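Local coordinates for protein P450 epoxidase (Sorangium cellulosum, PDB 1Q5D) that belongs to the cytochrome P450 family, enzymes that hold a haem iron inside a mainly helical fold, and binds EPB beside the haem, at residues 296-304 against 398-406; 172-180 against 249-260. All coordinates share one frame; numbering follows the deposited sequence.

Contact 1 (296-304 against 398-406); sequences RFDNILRIG and GYHPAFRNI. With EPB (7,11-dihydroxy-8,8,10,12,16-pentamethyl-3-[1-methyl-2-(2-methyl-thiazol-4-yl)vinyl]-4,17-dioxabicyclo[14.1.0]heptadecane-5,9-dione), chain C.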
loop_
_atom_site.group_PDB
_atom_site.type_symbol
_atom_site.label_atom_id
_atom_site.label_comp_id
_atom_site.label_asym_id
_atom_site.label_seq_id
_atom_site.Cartn_x
_atom_site.Cartn_y
_atom_site.Cartn_z
ATOM N N ARG A 296 7.368 9.418 3.848
ATOM C CA ARG A 296 7.061 10.566 4.694
ATOM C C ARG A 296 6.981 11.836 3.822
ATOM O O ARG A 296 6.014 12.611 3.901
ATOM C CB ARG A 296 8.144 10.685 5.798
ATOM C CG ARG A 296 7.775 11.578 6.991
ATOM C CD ARG A 296 7.775 13.099 6.678
ATOM N NE ARG A 296 8.949 13.574 5.938
ATOM C CZ ARG A 296 9.050 14.795 5.394
ATOM N NH1 ARG A 296 8.040 15.646 5.484
ATOM N NH2 ARG A 296 10.152 15.174 4.759
ATOM N N PHE A 297 7.992 12.033 2.982
ATOM C CA PHE A 297 8.130 13.254 2.199
ATOM C C PHE A 297 7.173 13.248 1.006
ATOM O O PHE A 297 6.577 14.284 0.665
ATOM C CB PHE A 297 9.562 13.381 1.671
ATOM C CG PHE A 297 9.742 14.454 0.623
ATOM C CD1 PHE A 297 9.615 15.793 0.953
ATOM C CD2 PHE A 297 10.078 14.124 -0.682
ATOM C CE1 PHE A 297 9.783 16.783 0.001
ATOM C CE2 PHE A 297 10.256 15.111 -1.638
ATOM C CZ PHE A 297 10.114 16.442 -1.302
ATOM N N ASP A 298 7.017 12.080 0.394
ATOM C CA ASP A 298 6.255 11.976 -0.854
ATOM C C ASP A 298 5.325 10.782 -0.824
ATOM O O ASP A 298 5.481 9.837 -1.605
ATOM C CB ASP A 298 7.230 11.856 -2.020
ATOM C CG ASP A 298 6.635 12.315 -3.340
ATOM O OD1 ASP A 298 5.511 12.869 -3.376
ATOM O OD2 ASP A 298 7.263 12.148 -4.398
ATOM N N ASN A 299 4.366 10.817 0.090
ATOM C CA ASN A 299 3.534 9.668 0.339
ATOM C C ASN A 299 2.784 9.261 -0.919
ATOM O O ASN A 299 2.250 10.126 -1.642
ATOM C CB ASN A 299 2.528 9.963 1.443
ATOM C CG ASN A 299 1.807 8.723 1.890
ATOM O OD1 ASN A 299 0.639 8.493 1.524
ATOM N ND2 ASN A 299 2.500 7.893 2.688
ATOM N N ILE A 300 2.745 7.954 -1.163
ATOM C CA ILE A 300 2.136 7.393 -2.375
ATOM C C ILE A 300 0.610 7.434 -2.418
ATOM O O ILE A 300 0.007 7.168 -3.484
ATOM C CB ILE A 300 2.564 5.909 -2.566
ATOM C CG1 ILE A 300 2.052 5.062 -1.394
ATOM C CG2 ILE A 300 4.075 5.799 -2.828
ATOM C CD1 ILE A 300 2.154 3.522 -1.571
ATOM N N LEU A 301 -0.023 7.710 -1.287
ATOM C CA LEU A 301 -1.483 7.734 -1.233
ATOM C C LEU A 301 -2.012 9.039 -1.821
ATOM O O LEU A 301 -1.512 10.114 -1.495
ATOM C CB LEU A 301 -2.000 7.584 0.195
ATOM C CG LEU A 301 -1.749 6.213 0.835
ATOM C CD1 LEU A 301 -2.278 6.123 2.274
ATOM C CD2 LEU A 301 -2.411 5.154 -0.063
ATOM N N ARG A 302 -3.013 8.922 -2.691
ATOM C CA ARG A 302 -3.674 10.090 -3.313
ATOM C C ARG A 302 -4.407 10.921 -2.276
ATOM O O ARG A 302 -4.300 12.156 -2.239
ATOM C CB ARG A 302 -4.696 9.600 -4.346
ATOM C CG ARG A 302 -5.388 10.729 -5.143
ATOM C CD ARG A 302 -6.239 10.204 -6.304
ATOM N NE ARG A 302 -5.400 9.527 -7.277
ATOM C CZ ARG A 302 -4.797 10.124 -8.301
ATOM N NH1 ARG A 302 -4.954 11.431 -8.521
ATOM N NH2 ARG A 302 -4.040 9.402 -9.117
ATOM N N ILE A 303 -5.196 10.249 -1.453
ATOM C CA ILE A 303 -5.922 10.919 -0.383
ATOM C C ILE A 303 -5.473 10.364 0.981
ATOM O O ILE A 303 -4.884 11.083 1.789
ATOM C CB ILE A 303 -7.454 10.766 -0.579
ATOM C CG1 ILE A 303 -7.842 11.146 -2.020
ATOM C CG2 ILE A 303 -8.216 11.633 0.429
ATOM C CD1 ILE A 303 -8.713 10.119 -2.714
ATOM N N GLY A 304 -5.749 9.091 1.237
ATOM C CA GLY A 304 -5.321 8.457 2.471
ATOM C C GLY A 304 -6.110 7.217 2.804
ATOM O O GLY A 304 -6.369 6.375 1.942
ATOM N N GLY A 398 -1.015 8.589 -13.196
ATOM C CA GLY A 398 -2.373 8.254 -13.608
ATOM C C GLY A 398 -3.436 8.722 -12.638
ATOM O O GLY A 398 -3.222 9.691 -11.901
ATOM N N TYR A 399 -4.566 8.019 -12.614
ATOM C CA TYR A 399 -5.731 8.406 -11.813
ATOM C C TYR A 399 -6.278 7.247 -10.970
ATOM O O TYR A 399 -7.497 7.118 -10.792
ATOM C CB TYR A 399 -6.854 8.926 -12.726
ATOM C CG TYR A 399 -6.487 10.144 -13.529
ATOM C CD1 TYR A 399 -6.167 10.044 -14.884
ATOM C CD2 TYR A 399 -6.457 11.391 -12.942
ATOM C CE1 TYR A 399 -5.820 11.165 -15.618
ATOM C CE2 TYR A 399 -6.111 12.515 -13.668
ATOM C CZ TYR A 399 -5.808 12.399 -14.997
ATOM O OH TYR A 399 -5.470 13.532 -15.694
ATOM N N HIS A 400 -5.399 6.383 -10.482
ATOM C CA HIS A 400 -5.793 5.327 -9.543
ATOM C C HIS A 400 -6.531 5.952 -8.350
ATOM O O HIS A 400 -6.097 6.976 -7.818
ATOM C CB HIS A 400 -4.541 4.564 -9.066
ATOM C CG HIS A 400 -4.842 3.317 -8.301
ATOM N ND1 HIS A 400 -5.452 3.333 -7.068
ATOM C CD2 HIS A 400 -4.611 2.012 -8.590
ATOM C CE1 HIS A 400 -5.584 2.095 -6.627
ATOM N NE2 HIS A 400 -5.091 1.275 -7.536
ATOM N N PRO A 401 -7.650 5.363 -7.943
ATOM C CA PRO A 401 -8.475 5.948 -6.879
ATOM C C PRO A 401 -7.776 6.037 -5.526
ATOM O O PRO A 401 -8.172 6.869 -4.697
ATOM C CB PRO A 401 -9.664 4.987 -6.777
ATOM C CG PRO A 401 -9.194 3.719 -7.391
ATOM C CD PRO A 401 -8.241 4.126 -8.485
ATOM N N ALA A 402 -6.758 5.207 -5.305
ATOM C CA ALA A 402 -6.071 5.202 -4.008
ATOM C C ALA A 402 -4.641 5.737 -4.041
ATOM O O ALA A 402 -4.126 6.205 -3.029
ATOM C CB ALA A 402 -6.086 3.776 -3.403
ATOM N N PHE A 403 -3.978 5.639 -5.185
ATOM C CA PHE A 403 -2.567 5.941 -5.248
ATOM C C PHE A 403 -2.264 7.061 -6.211
ATOM O O PHE A 403 -2.947 7.228 -7.235
ATOM C CB PHE A 403 -1.781 4.706 -5.718
ATOM C CG PHE A 403 -1.906 3.524 -4.804
ATOM C CD1 PHE A 403 -2.461 2.334 -5.261
ATOM C CD2 PHE A 403 -1.427 3.588 -3.503
ATOM C CE1 PHE A 403 -2.563 1.237 -4.423
ATOM C CE2 PHE A 403 -1.516 2.497 -2.656
ATOM C CZ PHE A 403 -2.091 1.316 -3.112
ATOM N N ARG A 404 -1.209 7.799 -5.900
ATOM C CA ARG A 404 -0.596 8.677 -6.868
ATOM C C ARG A 404 0.257 7.768 -7.763
ATOM O O ARG A 404 1.488 7.743 -7.651
ATOM C CB ARG A 404 0.272 9.736 -6.164
ATOM C CG ARG A 404 -0.438 10.529 -5.044
ATOM C CD ARG A 404 0.513 11.385 -4.161
ATOM N NE ARG A 404 1.468 12.104 -5.003
ATOM C CZ ARG A 404 2.715 12.390 -4.651
ATOM N NH1 ARG A 404 3.170 12.045 -3.453
ATOM N NH2 ARG A 404 3.507 13.030 -5.496
ATOM N N ASN A 405 -0.409 7.014 -8.646
ATOM C CA ASN A 405 0.244 5.929 -9.370
ATOM C C ASN A 405 1.149 6.421 -10.496
ATOM O O ASN A 405 0.709 7.156 -11.388
ATOM C CB ASN A 405 -0.802 4.929 -9.917
ATOM C CG ASN A 405 -1.831 5.586 -10.852
ATOM O OD1 ASN A 405 -2.366 6.657 -10.557
ATOM N ND2 ASN A 405 -2.119 4.917 -11.990
ATOM N N ILE A 406 2.420 6.033 -10.447
ATOM C CA ILE A 406 3.333 6.319 -11.545
ATOM C C ILE A 406 3.181 5.240 -12.604
ATOM O O ILE A 406 3.354 4.046 -12.320
ATOM C CB ILE A 406 4.799 6.357 -11.065
ATOM C CG1 ILE A 406 4.997 7.454 -10.025
ATOM C CG2 ILE A 406 5.716 6.619 -12.253
ATOM C CD1 ILE A 406 6.412 7.469 -9.383
HETATM O O16 EPB C . -5.004 -0.662 -2.342
HETATM C C51 EPB C . -2.594 2.051 0.827
HETATM O O41 EPB C . -2.094 -0.342 1.939
HETATM C C5 EPB C . -2.868 0.789 1.561
HETATM C C4 EPB C . -3.112 -0.714 1.003
HETATM C C16 EPB C . -5.820 -0.374 -1.547
HETATM O O1 EPB C . -5.958 -0.925 -0.283
HETATM C C2 EPB C . -5.052 -2.065 0.236
HETATM C C3 EPB C . -4.222 -1.504 1.457
HETATM C C20 EPB C . -6.116 -3.157 0.661
HETATM C C21 EPB C . -6.778 -3.789 -0.554
HETATM C C22 EPB C . -6.376 -3.483 1.960
HETATM C C23 EPB C . -7.324 -4.411 2.577
HETATM N N26 EPB C . -8.562 -4.596 1.987
HETATM C C25 EPB C . -9.321 -5.467 2.699
HETATM C C27 EPB C . -10.674 -5.809 2.209
HETATM C C24 EPB C . -7.161 -5.092 3.724
HETATM S S1 EPB C . -8.554 -6.021 4.078
HETATM C C15 EPB C . -6.877 0.714 -1.866
HETATM C C14 EPB C . -8.372 0.372 -1.431
HETATM O O14 EPB C . -8.600 -0.897 -2.022
HETATM C C13 EPB C . -9.500 1.500 -1.756
HETATM C C29 EPB C . -9.582 1.680 -3.312
HETATM C C30 EPB C . -10.877 0.992 -1.335
HETATM C C12 EPB C . -9.124 2.947 -1.103
HETATM O O12 EPB C . -8.957 3.970 -1.839
HETATM C C11 EPB C . -8.927 3.220 0.439
HETATM C C28 EPB C . -9.795 4.469 0.729
HETATM C C10 EPB C . -7.474 3.020 0.750
HETATM O O10 EPB C . -6.687 4.127 0.209
HETATM C C9 EPB C . -7.363 2.956 2.261
HETATM C C91 EPB C . -8.081 1.786 2.745
HETATM C C8 EPB C . -5.998 2.681 2.790
HETATM C C7 EPB C . -4.880 2.375 1.711
HETATM C C6 EPB C . -4.389 0.927 2.249
HETATM O O HOH W 1 -5.944 7.535 -1.347
#
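The buried guanidinium of Arg-302 is held by backbone carbonyls, with no carboxylate among its partners across the contact. NE donates to His-400 O (2.7 Å), nearly along the C=O axis but with the oxygen tilted 30° from the guanidinium plane, and NH2 donates to Gly-398 O at 2.9 Å; Phe-403 O adds only weak bonds to both nitrogens. CG lies anti to the backbone N (chi1 -176°), and a bend at chi3 turns the group into this turn of chain, where NH1 also reaches Pro-19 O. Arg-404 makes the reverse reach: NH1 and NH2 both meet Asp-298 OD1 in a salt bridge, the NH2 bond measuring 2.9 Å, although carboxylate and guanidinium planes stand 46° apart. NH1 also donates to Asn-299 O (2.8 Å), from above the carbonyl plane. The backbones bridge once, at Leu-301 and Phe-403, and the two arginines give the N-H groups: Arg-404 N to Ile-300 O (2.8 Å) and Arg-302 N to Ala-402 O (3.0 Å). Leu-301 CD2 packs 3.8 Å from Phe-403 CE2, and both side chains face EPB. Its O10 donates to Gly-304 O (2.9 Å), while Ala-402 also lines that pocket. This is the P450 arrangement in which the chain leaving the ExxR helix (Glu-293, Arg-296) and a C-terminal beta-region turn together wall the ligand pocket.

Contact 2 (172-180 against 249-260); sequences FRRFGSATA and GAIIAAGTDTTI. With HEM (protoporphyrin IX containing Fe), chain B.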
loop_
_atom_site.group_PDB
_atom_site.type_symbol
_atom_site.label_atom_id
_atom_site.label_comp_id
_atom_site.label_asym_id
_atom_site.label_seq_id
_atom_site.Cartn_x
_atom_site.Cartn_y
_atom_site.Cartn_z
ATOM N N PHE A 172 -1.624 -13.474 -10.402
ATOM C CA PHE A 172 -1.872 -12.976 -9.053
ATOM C C PHE A 172 -1.677 -11.467 -8.912
ATOM O O PHE A 172 -2.398 -10.822 -8.145
ATOM C CB PHE A 172 -1.037 -13.734 -8.018
ATOM C CG PHE A 172 -1.682 -14.997 -7.545
ATOM C CD1 PHE A 172 -0.971 -16.179 -7.498
ATOM C CD2 PHE A 172 -3.009 -15.002 -7.145
ATOM C CE1 PHE A 172 -1.579 -17.341 -7.059
ATOM C CE2 PHE A 172 -3.617 -16.159 -6.698
ATOM C CZ PHE A 172 -2.904 -17.329 -6.665
ATOM N N ARG A 173 -0.697 -10.913 -9.619
ATOM C CA ARG A 173 -0.500 -9.474 -9.603
ATOM C C ARG A 173 -1.720 -8.775 -10.185
ATOM O O ARG A 173 -2.125 -7.718 -9.705
ATOM C CB ARG A 173 0.737 -9.064 -10.408
ATOM C CG ARG A 173 0.881 -7.556 -10.503
ATOM C CD ARG A 173 2.205 -7.048 -11.002
ATOM N NE ARG A 173 2.456 -7.396 -12.401
ATOM C CZ ARG A 173 1.702 -7.019 -13.423
ATOM N NH1 ARG A 173 0.605 -6.289 -13.227
ATOM N NH2 ARG A 173 2.044 -7.382 -14.655
ATOM N N ARG A 174 -2.292 -9.363 -11.230
ATOM C CA ARG A 174 -3.468 -8.792 -11.877
ATOM C C ARG A 174 -4.637 -8.856 -10.925
ATOM O O ARG A 174 -5.405 -7.894 -10.804
ATOM C CB ARG A 174 -3.781 -9.503 -13.203
ATOM C CG ARG A 174 -2.820 -9.153 -14.333
ATOM C CD ARG A 174 -3.142 -9.804 -15.693
ATOM N NE ARG A 174 -4.573 -10.034 -15.876
ATOM C CZ ARG A 174 -5.141 -11.235 -15.966
ATOM N NH1 ARG A 174 -4.402 -12.337 -15.899
ATOM N NH2 ARG A 174 -6.455 -11.336 -16.125
ATOM N N PHE A 175 -4.767 -9.984 -10.230
ATOM C CA PHE A 175 -5.771 -10.137 -9.199
ATOM C C PHE A 175 -5.580 -9.078 -8.095
ATOM O O PHE A 175 -6.529 -8.412 -7.673
ATOM C CB PHE A 175 -5.673 -11.529 -8.579
ATOM C CG PHE A 175 -6.407 -11.655 -7.280
ATOM C CD1 PHE A 175 -7.795 -11.716 -7.256
ATOM C CD2 PHE A 175 -5.711 -11.692 -6.079
ATOM C CE1 PHE A 175 -8.477 -11.816 -6.075
ATOM C CE2 PHE A 175 -6.387 -11.791 -4.875
ATOM C CZ PHE A 175 -7.770 -11.865 -4.865
ATOM N N GLY A 176 -4.346 -8.944 -7.620
ATOM C CA GLY A 176 -4.052 -8.009 -6.542
ATOM C C GLY A 176 -4.417 -6.589 -6.921
ATOM O O GLY A 176 -5.120 -5.909 -6.188
ATOM N N SER A 177 -3.948 -6.151 -8.081
ATOM C CA SER A 177 -4.180 -4.789 -8.533
ATOM C C SER A 177 -5.670 -4.526 -8.836
ATOM O O SER A 177 -6.207 -3.457 -8.492
ATOM C CB SER A 177 -3.267 -4.496 -9.732
ATOM O OG SER A 177 -3.497 -3.203 -10.232
ATOM N N ALA A 178 -6.337 -5.513 -9.439
ATOM C CA ALA A 178 -7.772 -5.435 -9.729
ATOM C C ALA A 178 -8.619 -5.402 -8.464
ATOM O O ALA A 178 -9.568 -4.638 -8.362
ATOM C CB ALA A 178 -8.217 -6.618 -10.616
ATOM N N THR A 179 -8.277 -6.254 -7.511
ATOM C CA THR A 179 -8.987 -6.298 -6.243
ATOM C C THR A 179 -8.895 -4.965 -5.509
ATOM O O THR A 179 -9.889 -4.472 -4.987
ATOM C CB THR A 179 -8.417 -7.410 -5.364
ATOM O OG1 THR A 179 -8.821 -8.685 -5.892
ATOM C CG2 THR A 179 -9.040 -7.366 -3.991
ATOM N N ALA A 180 -7.699 -4.392 -5.460
ATOM C CA ALA A 180 -7.519 -3.127 -4.749
ATOM C C ALA A 180 -8.413 -2.012 -5.327
ATOM O O ALA A 180 -9.042 -1.248 -4.563
ATOM C CB ALA A 180 -6.053 -2.725 -4.727
ATOM N N GLY A 249 -6.182 -13.215 0.315
ATOM C CA GLY A 249 -6.546 -12.321 -0.766
ATOM C C GLY A 249 -6.129 -10.888 -0.473
ATOM O O GLY A 249 -5.630 -10.171 -1.345
ATOM N N ALA A 250 -6.329 -10.477 0.771
ATOM C CA ALA A 250 -6.014 -9.110 1.182
ATOM C C ALA A 250 -4.508 -8.863 1.191
ATOM O O ALA A 250 -4.034 -7.802 0.766
ATOM C CB ALA A 250 -6.644 -8.806 2.545
ATOM N N ILE A 251 -3.746 -9.865 1.621
ATOM C CA ILE A 251 -2.299 -9.761 1.605
ATOM C C ILE A 251 -1.767 -9.534 0.193
ATOM O O ILE A 251 -0.895 -8.695 -0.024
ATOM C CB ILE A 251 -1.638 -11.015 2.254
ATOM C CG1 ILE A 251 -1.822 -10.966 3.779
ATOM C CG2 ILE A 251 -0.161 -11.053 1.890
ATOM C CD1 ILE A 251 -1.515 -12.260 4.516
ATOM N N ILE A 252 -2.298 -10.276 -0.772
ATOM C CA ILE A 252 -1.891 -10.094 -2.157
ATOM C C ILE A 252 -2.280 -8.715 -2.680
ATOM O O ILE A 252 -1.473 -8.032 -3.304
ATOM C CB ILE A 252 -2.485 -11.205 -3.051
ATOM C CG1 ILE A 252 -1.860 -12.558 -2.658
ATOM C CG2 ILE A 252 -2.195 -10.888 -4.508
ATOM C CD1 ILE A 252 -2.580 -13.788 -3.156
ATOM N N ALA A 253 -3.526 -8.324 -2.439
ATOM C CA ALA A 253 -4.037 -7.049 -2.935
ATOM C C ALA A 253 -3.395 -5.825 -2.230
ATOM O O ALA A 253 -3.205 -4.759 -2.834
ATOM C CB ALA A 253 -5.550 -7.016 -2.781
ATOM N N ALA A 254 -3.094 -5.969 -0.948
ATOM C CA ALA A 254 -2.544 -4.853 -0.194
ATOM C C ALA A 254 -1.053 -4.680 -0.452
ATOM O O ALA A 254 -0.526 -3.564 -0.352
ATOM C CB ALA A 254 -2.812 -5.024 1.306
ATOM N N GLY A 255 -0.377 -5.777 -0.780
ATOM C CA GLY A 255 1.078 -5.789 -0.837
ATOM C C GLY A 255 1.680 -5.656 -2.219
ATOM O O GLY A 255 2.902 -5.620 -2.368
ATOM N N THR A 256 0.828 -5.581 -3.232
ATOM C CA THR A 256 1.303 -5.508 -4.600
ATOM C C THR A 256 1.585 -4.081 -5.074
ATOM O O THR A 256 2.738 -3.673 -5.195
ATOM C CB THR A 256 0.280 -6.185 -5.513
ATOM O OG1 THR A 256 0.289 -7.588 -5.235
ATOM C CG2 THR A 256 0.718 -6.107 -6.948
ATOM N N ASP A 257 0.525 -3.323 -5.351
ATOM C CA ASP A 257 0.709 -2.006 -5.924
ATOM C C ASP A 257 1.426 -1.042 -4.966
ATOM O O ASP A 257 2.226 -0.228 -5.387
ATOM C CB ASP A 257 -0.641 -1.437 -6.382
ATOM C CG ASP A 257 -1.143 -2.112 -7.666
ATOM O OD1 ASP A 257 -0.447 -3.015 -8.181
ATOM O OD2 ASP A 257 -2.207 -1.814 -8.234
ATOM N N THR A 258 1.124 -1.141 -3.684
ATOM C CA THR A 258 1.781 -0.302 -2.691
ATOM C C THR A 258 3.290 -0.418 -2.865
ATOM O O THR A 258 3.998 0.582 -2.985
ATOM C CB THR A 258 1.364 -0.738 -1.271
ATOM O OG1 THR A 258 1.598 -2.145 -1.115
ATOM C CG2 THR A 258 -0.140 -0.625 -1.094
ATOM N N THR A 259 3.794 -1.648 -2.909
ATOM C CA THR A 259 5.243 -1.830 -2.978
ATOM C C THR A 259 5.844 -1.377 -4.305
ATOM O O THR A 259 6.968 -0.894 -4.351
ATOM C CB THR A 259 5.614 -3.293 -2.712
ATOM O OG1 THR A 259 4.911 -3.773 -1.550
ATOM C CG2 THR A 259 7.087 -3.390 -2.346
ATOM N N ILE A 260 5.102 -1.563 -5.393
ATOM C CA ILE A 260 5.548 -1.085 -6.686
ATOM C C ILE A 260 5.822 0.419 -6.600
ATOM O O ILE A 260 6.857 0.920 -7.077
ATOM C CB ILE A 260 4.454 -1.386 -7.768
ATOM C CG1 ILE A 260 4.225 -2.902 -7.912
ATOM C CG2 ILE A 260 4.823 -0.749 -9.119
ATOM C CD1 ILE A 260 3.147 -3.277 -8.957
HETATM C CHA HEM B . -2.677 -2.143 6.142
HETATM C CHB HEM B . 0.356 0.902 3.962
HETATM C CHC HEM B . 2.785 -2.869 2.087
HETATM C CHD HEM B . -0.585 -5.849 3.777
HETATM C C1A HEM B . -2.011 -1.000 5.787
HETATM C C2A HEM B . -2.297 0.331 6.269
HETATM C C3A HEM B . -1.472 1.177 5.653
HETATM C C4A HEM B . -0.630 0.406 4.768
HETATM C CMA HEM B . -1.417 2.716 5.861
HETATM C CAA HEM B . -3.379 0.686 7.316
HETATM C CBA HEM B . -4.654 1.184 6.627
HETATM C CGA HEM B . -5.655 1.619 7.683
HETATM O O1A HEM B . -6.829 1.944 7.324
HETATM O O2A HEM B . -5.293 1.623 8.895
HETATM C C1B HEM B . 1.251 0.124 3.286
HETATM C C2B HEM B . 2.358 0.658 2.531
HETATM C C3B HEM B . 3.014 -0.362 2.002
HETATM C C4B HEM B . 2.363 -1.592 2.401
HETATM C CMB HEM B . 2.717 2.155 2.323
HETATM C CAB HEM B . 4.270 -0.157 1.138
HETATM C CBB HEM B . 4.703 -1.090 0.297
HETATM C C1C HEM B . 2.121 -4.015 2.407
HETATM C C2C HEM B . 2.539 -5.366 2.100
HETATM C C3C HEM B . 1.592 -6.181 2.573
HETATM C C4C HEM B . 0.567 -5.369 3.201
HETATM C CMC HEM B . 3.856 -5.718 1.359
HETATM C CAC HEM B . 1.487 -7.717 2.536
HETATM C CBC HEM B . 2.538 -8.466 2.213
HETATM C C1D HEM B . -1.485 -5.114 4.506
HETATM C C2D HEM B . -2.690 -5.664 5.056
HETATM C C3D HEM B . -3.344 -4.522 5.798
HETATM C C4D HEM B . -2.479 -3.391 5.603
HETATM C CMD HEM B . -3.186 -7.114 4.934
HETATM C CAD HEM B . -4.650 -4.565 6.611
HETATM C CBD HEM B . -4.212 -4.571 8.081
HETATM C CGD HEM B . -5.412 -4.579 8.994
HETATM O O1D HEM B . -6.446 -3.974 8.613
HETATM O O2D HEM B . -5.347 -5.197 10.099
HETATM N NA HEM B . -0.985 -0.931 4.870
HETATM N NB HEM B . 1.263 -1.270 3.205
HETATM N NC HEM B . 0.917 -4.062 3.062
HETATM N ND HEM B . -1.392 -3.772 4.836
HETATM FE FE HEM B . 0.058 -2.506 4.113
HETATM O O HOH W 2 -4.644 -1.263 -7.719
HETATM O O HOH W 3 -1.217 -2.193 2.340
#
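Gly-249 O lies 4.0 Å from Phe-175 CE2, beginning a crossing in which the axes of helices 172-180 and 249-255 pass 7.5 Å apart at -83°. Ile-252 comes next and divides its branches: CG2, anti to the backbone N, meets the edge of the Phe-175 ring at CD2 (3.9 Å), while CD1 extends to Phe-172 CD2. Ala-253 sits where the backbones come nearest, its CA 3.7 Å from that of Gly-176. Having no side chain there, Gly-176 permits this approach, and the methyl of Ala-253 fits between Gly-176 O and Thr-179 CG2. Ala-254 turns its methyl from the crossing to the haem, and Gly-255 brings its CA against the porphyrin. Ala-254 O accepts from the water that coordinates the iron, and also from Thr-258 OG1, which approaches in the carbonyl plane on a lone pair. Thr-256 directs CG2 across the chain of Arg-173, 3.8 Å from its CG, while OG1 donates to Ile-252 O; the charged end of Arg-173 is paired with Glu-170. At Asp-257, OD2 receives Ser-177 OG through its syn lone pair (2.8 Å). A second water donates to both Asp-257 OD2 (2.6 Å) and Ser-177 O, adding a bridge between side chain and helix backbone. Thr-259 OG1 donates to Gly-255 O, and Ile-260 closes the segment beside the CD of Arg-173. Residues 254-259, AGTDTT, form the P450 I-helix signature. The chemistry thus separates by position: apolar packing and a bare glycine bring the helices close, whereas one direct and one water-mediated polar link join Asp-257 to helix 169-182, probably helping to fix the side chain's direction.

In the fold
Both contacts are buried, each centred about 9 Å from the centre of the chain, and their own centres are about 15 Å apart. They border the same EPB from different elements: contact 1 supplies loops, contact 2 helix 169-182 crossed with 241-255, beyond which the chain runs on into 257-272; EPB is also hydrogen-bonded to Ala-180 O of contact 2. Direct packing joins them, with Phe-403 CZ 3.4 Å from Thr-258 CG2 and Ile-300 CD1 3.7 Å from Thr-258 O. Their chemistry differs accordingly. Irregular chain in contact 1 relies on arginine and backbone hydrogen bonds, whereas helices in contact 2, their backbone bonding largely internal, meet through small residues and one direct side-chain hydrogen bond.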